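Local coordinates for FdxN element excision controlling factor XisI (Anabaena variabilis ATCC 29413, PDB 2NVM), which probably acts with XisF and XisH in the site-specific recombination that excises the fdxN element from cyanobacterial nitrogen-fixation genes, at residues Y75-N80 and W84-S89; K18-S23 and Y56-C61; T6-T11 and Q105-L110. All coordinates share one frame; numbering follows the deposited sequence.

Contact 1. Residues Y75-N80 and W84-S89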
loop_
_atom_site.group_PDB
_atom_site.type_symbol
_atom_site.label_atom_id
_atom_site.label_comp_id
_atom_site.label_asym_id
_atom_site.label_seq_id
_atom_site.Cartn_x
_atom_site.Cartn_y
_atom_site.Cartn_z
ATOM N N TYR B 75 2.788 -6.343 3.659
ATOM C CA TYR B 75 3.402 -5.048 3.447
ATOM C C TYR B 75 4.887 -5.118 3.802
ATOM O O TYR B 75 5.257 -5.441 4.934
ATOM C CB TYR B 75 2.634 -3.939 4.223
ATOM C CG TYR B 75 3.241 -2.548 4.174
ATOM C CD1 TYR B 75 3.919 -2.067 3.019
ATOM C CD2 TYR B 75 3.051 -1.650 5.241
ATOM C CE1 TYR B 75 4.476 -0.780 2.978
ATOM C CE2 TYR B 75 3.594 -0.364 5.211
ATOM C CZ TYR B 75 4.301 0.068 4.060
ATOM O OH TYR B 75 4.834 1.325 3.984
ATOM N N LEU B 76 5.709 -4.804 2.805
ATOM C CA LEU B 76 7.161 -4.812 2.901
ATOM C C LEU B 76 7.721 -3.507 2.359
ATOM O O LEU B 76 7.181 -2.954 1.388
ATOM C CB LEU B 76 7.727 -5.964 2.060
ATOM C CG LEU B 76 7.176 -7.377 2.291
ATOM C CD1 LEU B 76 7.800 -8.353 1.331
ATOM C CD2 LEU B 76 7.441 -7.840 3.686
ATOM N N GLN B 77 8.762 -3.003 3.011
ATOM C CA GLN B 77 9.504 -1.837 2.547
ATOM C C GLN B 77 11.016 -2.026 2.779
ATOM O O GLN B 77 11.417 -2.764 3.683
ATOM C CB GLN B 77 9.011 -0.505 3.143
ATOM C CG GLN B 77 9.159 -0.348 4.650
ATOM C CD GLN B 77 9.157 1.072 5.187
ATOM O OE1 GLN B 77 9.075 2.070 4.455
ATOM N NE2 GLN B 77 9.309 1.168 6.502
ATOM N N ILE B 78 11.823 -1.383 1.932
ATOM C CA ILE B 78 13.273 -1.386 2.045
ATOM C C ILE B 78 13.583 0.023 2.547
ATOM O O ILE B 78 13.231 1.000 1.883
ATOM C CB ILE B 78 14.026 -1.717 0.734
ATOM C CG1 ILE B 78 13.489 -3.026 0.100
ATOM C CG2 ILE B 78 15.516 -1.824 1.032
ATOM C CD1 ILE B 78 14.115 -3.384 -1.219
ATOM N N GLN B 79 14.202 0.105 3.728
ATOM C CA GLN B 79 14.549 1.366 4.388
ATOM C C GLN B 79 15.935 1.261 5.048
ATOM O O GLN B 79 16.149 0.372 5.880
ATOM C CB GLN B 79 13.487 1.666 5.431
ATOM C CG GLN B 79 13.621 3.020 6.122
ATOM C CD GLN B 79 12.413 3.361 6.991
ATOM O OE1 GLN B 79 11.846 4.444 6.858
ATOM N NE2 GLN B 79 11.989 2.421 7.851
ATOM N N ASN B 80 16.845 2.169 4.672
ATOM C CA ASN B 80 18.235 2.220 5.177
ATOM C C ASN B 80 18.997 0.897 4.937
ATOM O O ASN B 80 19.744 0.412 5.798
ATOM C CB ASN B 80 18.252 2.647 6.662
ATOM C CG ASN B 80 17.548 3.991 6.904
ATOM O OD1 ASN B 80 17.722 4.950 6.135
ATOM N ND2 ASN B 80 16.762 4.065 7.989
ATOM N N TRP B 84 11.952 -4.323 5.842
ATOM C CA TRP B 84 11.011 -4.173 6.954
ATOM C C TRP B 84 9.750 -4.931 6.595
ATOM O O TRP B 84 9.125 -4.579 5.614
ATOM C CB TRP B 84 10.660 -2.701 7.165
ATOM C CG TRP B 84 11.700 -1.931 7.847
ATOM C CD1 TRP B 84 12.915 -1.565 7.359
ATOM C CD2 TRP B 84 11.616 -1.412 9.166
ATOM N NE1 TRP B 84 13.616 -0.860 8.309
ATOM C CE2 TRP B 84 12.836 -0.737 9.428
ATOM C CE3 TRP B 84 10.624 -1.451 10.164
ATOM C CZ2 TRP B 84 13.098 -0.103 10.666
ATOM C CZ3 TRP B 84 10.866 -0.822 11.384
ATOM C CH2 TRP B 84 12.102 -0.147 11.628
ATOM N N ILE B 85 9.405 -5.966 7.360
ATOM C CA ILE B 85 8.157 -6.729 7.171
ATOM C C ILE B 85 7.183 -6.041 8.137
ATOM O O ILE B 85 7.230 -6.274 9.350
ATOM C CB ILE B 85 8.288 -8.233 7.453
ATOM C CG1 ILE B 85 9.452 -8.850 6.643
ATOM C CG2 ILE B 85 6.946 -8.926 7.148
ATOM C CD1 ILE B 85 9.681 -10.338 6.912
ATOM N N GLU B 86 6.364 -5.142 7.581
ATOM C CA GLU B 86 5.362 -4.362 8.335
ATOM C C GLU B 86 4.056 -5.123 8.582
ATOM O O GLU B 86 3.340 -4.814 9.507
ATOM C CB GLU B 86 5.034 -3.068 7.593
ATOM C CG GLU B 86 6.227 -2.151 7.218
ATOM C CD GLU B 86 6.923 -1.454 8.372
ATOM O OE1 GLU B 86 6.745 -1.796 9.553
ATOM O OE2 GLU B 86 7.725 -0.551 8.095
ATOM N N GLU B 87 3.708 -6.058 7.711
ATOM C CA GLU B 87 2.496 -6.867 7.858
ATOM C C GLU B 87 2.762 -8.160 7.121
ATOM O O GLU B 87 3.305 -8.123 6.009
ATOM C CB GLU B 87 1.274 -6.128 7.282
ATOM C CG GLU B 87 -0.085 -6.855 7.425
ATOM C CD GLU B 87 -0.513 -7.129 8.880
ATOM O OE1 GLU B 87 -0.442 -6.204 9.710
ATOM O OE2 GLU B 87 -0.946 -8.275 9.180
ATOM N N ASP B 88 2.400 -9.279 7.750
ATOM C CA ASP B 88 2.634 -10.606 7.233
ATOM C C ASP B 88 1.428 -11.507 7.479
ATOM O O ASP B 88 0.928 -11.557 8.605
ATOM C CB ASP B 88 3.864 -11.201 7.968
ATOM C CG ASP B 88 4.246 -12.621 7.484
ATOM O OD1 ASP B 88 4.113 -12.903 6.278
ATOM O OD2 ASP B 88 4.691 -13.440 8.314
ATOM N N SER B 89 1.044 -12.254 6.440
ATOM C CA SER B 89 -0.058 -13.239 6.426
ATOM C C SER B 89 0.398 -14.724 6.304
ATOM O O SER B 89 -0.447 -15.621 6.285
ATOM C CB SER B 89 -0.911 -12.959 5.186
ATOM O OG SER B 89 -0.100 -13.064 4.009
#
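Y75 pairs with both E86 and E87 at a classic beta bulge, in the hairpin formed by strands 67-79 and 82-87. Y75 O takes two N-H groups, from E86 N at 2.9 Å and from E87 N at 3.2 Å. Beyond the bulge, Q77 and W84 form a hydrogen-bonded pair, and the bond from W84 N to Q77 O is 2.7 Å long and nearly linear (175°). The tight part is this backbone ladder with the buried Y75, Q77, W84 and E86 side chains. E86 packs alongside Y75, and its CG makes a CH-pi contact over one face of the ring. Its chain then bends (chi2 -70°), which lets OE2 meet Q77 NE2 in a weak bond. Q77 OE1 is hydrogen-bonded to Q55 NE2. E86 OE1 forms a salt bridge to R68 and OE2 one to R46, both of the second subunit. Y75, Q77 and W84 share one face of the sheet; on the opposite face L76 CD2 reaches I85 CG2 at 3.7 Å, next to helix 93-100. The looser end lies toward the turn, where partly exposed Q79 crosses W84. Its amide stands at 81° to the indole plane, with Q79 NE2 over the rim of one face, 3.6 Å from W84 CE2.

Contact 2. Residues K18-S23 and Y56-C61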
loop_
_atom_site.group_PDB
_atom_site.type_symbol
_atom_site.label_atom_id
_atom_site.label_comp_id
_atom_site.label_asym_id
_atom_site.label_seq_id
_atom_site.Cartn_x
_atom_site.Cartn_y
_atom_site.Cartn_z
ATOM N N LYS B 18 4.679 -14.188 -5.547
ATOM C CA LYS B 18 4.522 -15.640 -5.311
ATOM C C LYS B 18 3.316 -15.907 -4.421
ATOM O O LYS B 18 2.410 -16.616 -4.840
ATOM C CB LYS B 18 5.805 -16.283 -4.715
ATOM C CG LYS B 18 5.719 -17.775 -4.358
ATOM C CD LYS B 18 7.094 -18.357 -4.021
ATOM C CE LYS B 18 7.005 -19.867 -3.712
ATOM N NZ LYS B 18 8.329 -20.575 -3.686
ATOM N N TYR B 19 3.310 -15.317 -3.223
ATOM C CA TYR B 19 2.184 -15.466 -2.273
ATOM C C TYR B 19 0.873 -14.838 -2.744
ATOM O O TYR B 19 -0.190 -15.335 -2.359
ATOM C CB TYR B 19 2.552 -15.004 -0.853
ATOM C CG TYR B 19 3.550 -15.924 -0.204
ATOM C CD1 TYR B 19 3.135 -17.147 0.363
ATOM C CD2 TYR B 19 4.913 -15.609 -0.178
ATOM C CE1 TYR B 19 4.067 -18.032 0.962
ATOM C CE2 TYR B 19 5.851 -16.475 0.410
ATOM C CZ TYR B 19 5.425 -17.682 0.985
ATOM O OH TYR B 19 6.351 -18.524 1.559
ATOM N N TYR B 20 0.957 -13.771 -3.553
ATOM C CA TYR B 20 -0.220 -13.119 -4.162
ATOM C C TYR B 20 -0.885 -14.106 -5.135
ATOM O O TYR B 20 -2.077 -14.381 -4.996
ATOM C CB TYR B 20 0.163 -11.816 -4.895
ATOM C CG TYR B 20 -1.003 -11.067 -5.520
ATOM C CD1 TYR B 20 -1.748 -10.166 -4.760
ATOM C CD2 TYR B 20 -1.361 -11.252 -6.871
ATOM C CE1 TYR B 20 -2.845 -9.451 -5.315
ATOM C CE2 TYR B 20 -2.455 -10.553 -7.443
ATOM C CZ TYR B 20 -3.190 -9.651 -6.657
ATOM O OH TYR B 20 -4.248 -8.958 -7.204
ATOM N N ASP B 21 -0.100 -14.639 -6.082
ATOM C CA ASP B 21 -0.579 -15.639 -7.077
ATOM C C ASP B 21 -1.091 -16.920 -6.413
ATOM O O ASP B 21 -2.120 -17.465 -6.819
ATOM C CB ASP B 21 0.514 -16.008 -8.106
ATOM C CG ASP B 21 0.880 -14.853 -9.057
ATOM O OD1 ASP B 21 0.373 -13.707 -8.923
ATOM O OD2 ASP B 21 1.704 -15.111 -9.962
ATOM N N LEU B 22 -0.362 -17.373 -5.394
ATOM C CA LEU B 22 -0.702 -18.569 -4.602
ATOM C C LEU B 22 -2.063 -18.471 -3.881
ATOM O O LEU B 22 -2.732 -19.493 -3.714
ATOM C CB LEU B 22 0.421 -18.845 -3.580
ATOM C CG LEU B 22 0.436 -20.100 -2.716
ATOM C CD1 LEU B 22 0.494 -21.340 -3.586
ATOM C CD2 LEU B 22 1.641 -20.049 -1.786
ATOM N N SER B 23 -2.464 -17.251 -3.490
ATOM C CA SER B 23 -3.736 -16.989 -2.782
ATOM C C SER B 23 -4.939 -16.704 -3.714
ATOM O O SER B 23 -6.065 -17.079 -3.356
ATOM C CB SER B 23 -3.553 -15.864 -1.765
ATOM O OG SER B 23 -4.663 -15.801 -0.890
ATOM N N TYR B 56 6.087 -2.079 -1.119
ATOM C CA TYR B 56 5.499 -3.277 -1.740
ATOM C C TYR B 56 4.334 -3.710 -0.867
ATOM O O TYR B 56 4.547 -4.153 0.263
ATOM C CB TYR B 56 6.585 -4.385 -1.836
ATOM C CG TYR B 56 7.851 -3.879 -2.506
ATOM C CD1 TYR B 56 7.977 -3.858 -3.904
ATOM C CD2 TYR B 56 8.907 -3.359 -1.736
ATOM C CE1 TYR B 56 9.146 -3.344 -4.526
ATOM C CE2 TYR B 56 10.081 -2.852 -2.346
ATOM C CZ TYR B 56 10.190 -2.834 -3.729
ATOM O OH TYR B 56 11.333 -2.330 -4.295
ATOM N N LEU B 57 3.114 -3.608 -1.387
ATOM C CA LEU B 57 1.926 -3.920 -0.608
ATOM C C LEU B 57 0.862 -4.723 -1.347
ATOM O O LEU B 57 0.636 -4.533 -2.524
ATOM C CB LEU B 57 1.371 -2.603 -0.070
ATOM C CG LEU B 57 0.158 -2.661 0.881
ATOM C CD1 LEU B 57 0.351 -1.758 2.097
ATOM C CD2 LEU B 57 -1.152 -2.397 0.130
ATOM N N TRP B 58 0.233 -5.619 -0.601
ATOM C CA TRP B 58 -0.838 -6.471 -1.027
ATOM C C TRP B 58 -1.963 -6.247 -0.026
ATOM O O TRP B 58 -1.781 -6.458 1.186
ATOM C CB TRP B 58 -0.344 -7.938 -1.079
ATOM C CG TRP B 58 -1.384 -9.006 -1.189
ATOM C CD1 TRP B 58 -2.633 -8.886 -1.733
ATOM C CD2 TRP B 58 -1.214 -10.401 -0.890
ATOM N NE1 TRP B 58 -3.271 -10.092 -1.712
ATOM C CE2 TRP B 58 -2.439 -11.046 -1.205
ATOM C CE3 TRP B 58 -0.160 -11.167 -0.354
ATOM C CZ2 TRP B 58 -2.652 -12.427 -1.005
ATOM C CZ3 TRP B 58 -0.365 -12.564 -0.150
ATOM C CH2 TRP B 58 -1.612 -13.172 -0.473
ATOM N N LEU B 59 -3.109 -5.802 -0.548
ATOM C CA LEU B 59 -4.314 -5.589 0.239
ATOM C C LEU B 59 -5.525 -6.163 -0.454
ATOM O O LEU B 59 -5.454 -6.517 -1.625
ATOM C CB LEU B 59 -4.511 -4.088 0.504
ATOM C CG LEU B 59 -4.684 -3.052 -0.620
ATOM C CD1 LEU B 59 -5.914 -3.236 -1.461
ATOM C CD2 LEU B 59 -4.757 -1.669 0.034
ATOM N N CYS B 60 -6.616 -6.274 0.293
ATOM C CA CYS B 60 -7.926 -6.640 -0.253
ATOM C C CYS B 60 -8.875 -5.470 0.063
ATOM O O CYS B 60 -8.769 -4.828 1.111
ATOM C CB CYS B 60 -8.441 -7.984 0.242
ATOM S SG CYS B 60 -8.768 -8.065 1.923
ATOM N N CYS B 61 -9.758 -5.175 -0.874
ATOM C CA CYS B 61 -10.691 -4.076 -0.741
ATOM C C CYS B 61 -11.989 -4.341 -1.499
ATOM O O CYS B 61 -11.968 -4.886 -2.610
ATOM C CB CYS B 61 -10.009 -2.791 -1.228
ATOM S SG CYS B 61 -10.956 -1.284 -1.118
#
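The indole of W58, a residue of strand 55-61, lies against the C-terminal end of helix 4-23 and makes every contact between K18-S23 and Y56-C61. Its CB leaves the strand toward the helix. CG is anti to the backbone N (chi1 166°), which carries the ring out under Y20. W58 CG is 3.8 Å from Y20 CD1, and W58 CD1 is closer to the same atom, at 3.4 Å. W58 NE1 also lies near Y20 CD1, and it has a weak hydrogen bond to D45 OD2. This is a T-shaped stack, the edge of Y20 pointing to the face of the five-membered ring, with the planes at 71°. The Y20 CD1 atom sits over the rim of that face. Further along, the six-membered ring lies beneath the helix backbone. Y20 CA is 3.9 Å from its centroid and almost on the ring normal, a CH-pi contact. At the far end, W58 CZ2 and CH2 meet S23 CB near the ring plane. W58 CH2 approaches Y19 O to 3.2 Å, and W58 CZ3 packs on Y19 CB. The contact is mostly aromatic and apolar, with Y19 O the polar atom set against the ring. Y20 OH, at the end of its ring away from the indole, has a weak hydrogen bond to D45 O. The helix segment runs roughly along the strand, at 20°. W58 also packs on I73 and L74 of strand 67-79, D45 belongs to strand 44-50, and Y19 turns to helix 93-100.

Contact 3. Residues T6-T11 and Q105-L110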
loop_
_atom_site.group_PDB
_atom_site.type_symbol
_atom_site.label_atom_id
_atom_site.label_comp_id
_atom_site.label_asym_id
_atom_site.label_seq_id
_atom_site.Cartn_x
_atom_site.Cartn_y
_atom_site.Cartn_z
ATOM N N THR B 6 19.474 -3.861 -5.367
ATOM C CA THR B 6 18.828 -4.463 -6.567
ATOM C C THR B 6 18.430 -5.936 -6.335
ATOM O O THR B 6 17.352 -6.367 -6.756
ATOM C CB THR B 6 19.701 -4.334 -7.845
ATOM O OG1 THR B 6 21.044 -4.683 -7.522
ATOM C CG2 THR B 6 19.709 -2.914 -8.355
ATOM N N HIS B 7 19.309 -6.680 -5.663
ATOM C CA HIS B 7 19.050 -8.075 -5.273
ATOM C C HIS B 7 17.851 -8.152 -4.300
ATOM O O HIS B 7 16.959 -8.982 -4.478
ATOM C CB HIS B 7 20.311 -8.714 -4.660
ATOM C CG HIS B 7 20.061 -10.036 -4.015
ATOM N ND1 HIS B 7 19.656 -11.142 -4.729
ATOM C CD2 HIS B 7 20.139 -10.424 -2.723
ATOM C CE1 HIS B 7 19.493 -12.155 -3.902
ATOM N NE2 HIS B 7 19.780 -11.746 -2.678
ATOM N N TYR B 8 17.865 -7.280 -3.294
ATOM C CA TYR B 8 16.788 -7.166 -2.290
ATOM C C TYR B 8 15.450 -6.792 -2.927
ATOM O O TYR B 8 14.424 -7.343 -2.533
ATOM C CB TYR B 8 17.170 -6.149 -1.193
ATOM C CG TYR B 8 18.160 -6.616 -0.139
ATOM C CD1 TYR B 8 19.102 -7.651 -0.380
ATOM C CD2 TYR B 8 18.251 -5.928 1.093
ATOM C CE1 TYR B 8 20.032 -8.037 0.596
ATOM C CE2 TYR B 8 19.200 -6.317 2.083
ATOM C CZ TYR B 8 20.080 -7.370 1.815
ATOM O OH TYR B 8 21.019 -7.774 2.733
ATOM N N ARG B 9 15.472 -5.859 -3.890
ATOM C CA ARG B 9 14.268 -5.443 -4.644
ATOM C C ARG B 9 13.669 -6.622 -5.406
ATOM O O ARG B 9 12.490 -6.908 -5.255
ATOM C CB ARG B 9 14.561 -4.300 -5.635
ATOM C CG ARG B 9 14.744 -2.938 -5.002
ATOM C CD ARG B 9 14.913 -1.898 -6.085
ATOM N NE ARG B 9 14.948 -0.528 -5.565
ATOM C CZ ARG B 9 16.033 0.175 -5.206
ATOM N NH1 ARG B 9 17.278 -0.305 -5.307
ATOM N NH2 ARG B 9 15.861 1.424 -4.754
ATOM N N HIS B 10 14.511 -7.291 -6.198
ATOM C CA HIS B 10 14.134 -8.486 -6.987
ATOM C C HIS B 10 13.561 -9.588 -6.093
ATOM O O HIS B 10 12.504 -10.143 -6.410
ATOM C CB HIS B 10 15.353 -9.004 -7.781
ATOM C CG HIS B 10 15.119 -10.285 -8.534
ATOM N ND1 HIS B 10 14.477 -10.331 -9.756
ATOM C CD2 HIS B 10 15.493 -11.561 -8.259
ATOM C CE1 HIS B 10 14.443 -11.582 -10.188
ATOM N NE2 HIS B 10 15.056 -12.347 -9.301
ATOM N N THR B 11 14.243 -9.848 -4.972
ATOM C CA THR B 11 13.852 -10.880 -4.005
ATOM C C THR B 11 12.461 -10.631 -3.426
ATOM O O THR B 11 11.587 -11.488 -3.542
ATOM C CB THR B 11 14.897 -11.005 -2.837
ATOM O OG1 THR B 11 16.172 -11.346 -3.377
ATOM C CG2 THR B 11 14.515 -12.089 -1.818
ATOM N N GLN B 105 19.771 -12.379 8.294
ATOM C CA GLN B 105 18.767 -12.028 9.335
ATOM C C GLN B 105 18.939 -10.608 9.902
ATOM O O GLN B 105 17.954 -9.994 10.308
ATOM C CB GLN B 105 18.745 -13.043 10.490
ATOM C CG GLN B 105 18.362 -14.459 10.093
ATOM N N THR B 106 20.183 -10.103 9.905
ATOM C CA THR B 106 20.494 -8.728 10.345
ATOM C C THR B 106 19.921 -7.631 9.429
ATOM O O THR B 106 19.888 -6.473 9.857
ATOM C CB THR B 106 22.023 -8.483 10.518
ATOM O OG1 THR B 106 22.692 -8.625 9.257
ATOM C CG2 THR B 106 22.610 -9.453 11.537
ATOM N N ASP B 107 19.550 -7.976 8.180
ATOM C CA ASP B 107 18.910 -7.053 7.215
ATOM C C ASP B 107 17.366 -7.231 7.074
ATOM O O ASP B 107 16.769 -6.638 6.177
ATOM C CB ASP B 107 19.636 -7.129 5.848
ATOM C CG ASP B 107 21.047 -6.528 5.880
ATOM O OD1 ASP B 107 21.312 -5.563 6.635
ATOM O OD2 ASP B 107 21.893 -6.993 5.094
ATOM N N ILE B 108 16.749 -8.010 7.978
ATOM C CA ILE B 108 15.304 -8.272 8.047
ATOM C C ILE B 108 14.804 -7.706 9.398
ATOM O O ILE B 108 15.330 -8.078 10.425
ATOM C CB ILE B 108 14.974 -9.797 7.969
ATOM C CG1 ILE B 108 15.507 -10.410 6.661
ATOM C CG2 ILE B 108 13.460 -10.038 8.085
ATOM C CD1 ILE B 108 15.216 -11.900 6.485
ATOM N N ILE B 109 13.813 -6.815 9.374
ATOM C CA ILE B 109 13.206 -6.222 10.583
ATOM C C ILE B 109 11.716 -6.560 10.594
ATOM O O ILE B 109 11.017 -6.325 9.596
ATOM C CB ILE B 109 13.364 -4.680 10.634
ATOM C CG1 ILE B 109 14.848 -4.301 10.587
ATOM C CG2 ILE B 109 12.706 -4.106 11.902
ATOM C CD1 ILE B 109 15.116 -2.849 10.645
ATOM N N LEU B 110 11.242 -7.102 11.715
ATOM C CA LEU B 110 9.830 -7.396 11.899
ATOM C C LEU B 110 9.205 -6.150 12.489
ATOM O O LEU B 110 9.136 -5.979 13.705
ATOM C CB LEU B 110 9.593 -8.644 12.754
ATOM C CG LEU B 110 10.240 -9.918 12.211
ATOM C CD1 LEU B 110 9.870 -11.075 13.140
ATOM C CD2 LEU B 110 9.856 -10.236 10.734
#
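A tyrosine-aspartate hydrogen bond ties the N-terminal part of helix 4-23 to the turn that leads into strand 108-110. Y8 and D107 are the two residues that touch. Y8 OH donates to D107 OD2 at 2.6 Å, a short bond. The oxygen is met on its anti side, and the hydroxyl lies 33° out of the carboxylate plane. From the tyrosine side, OD2 sits at the ring edge, close to the ring plane. The two side chains cross at about a right angle, and ring and carboxylate planes are 59° apart. D107 CB adds an apolar touch, 3.9 Å from Y8 CE2. The Y8 ring leans toward the turn because CG lies anti to the carbonyl carbon (chi1 -77°). Both residues are buried, so the bond pairs a hydroxyl and a carboxylate oxygen away from solvent. A buried hydroxyl donor would be expected to stabilise the carboxylate charge. Outside the two segments, K4 NZ at the start of helix 4-23 makes a long, weak ion pair with D107 OD1. Within the helix, T11 OG1 and T11 N both donate to H7 O, from opposite faces of its carbonyl plane. Around the pair, Y8 packs on I78 of strand 67-79, on I83 of strand 82-87 and on P104. The D107 backbone is bonded to I83, and I108 just after it packs on helix 93-100.

Contacts 1 and 3 are buried, whereas contact 2 is only partly so and reaches exposed S23. Contacts 2 and 3 use opposite ends of helix 4-23, with centres about 18 Å apart. Contact 2 packs it on a strand of the mixed sheet; contact 3 bonds it to the turn before another strand. Contact 1 is in that sheet. Its strand 67-79 neighbours strand 55-61, through L76 N and Y56 O, and its strand 82-87 neighbours strand 108-110, through I85 N and I109 O. Contact 1 rests on backbone bonds, contact 2 on aromatic packing, contact 3 on one side-chain bond. Contact 1 touches the second subunit directly; in contact 2 other residues of strand 55-61 do.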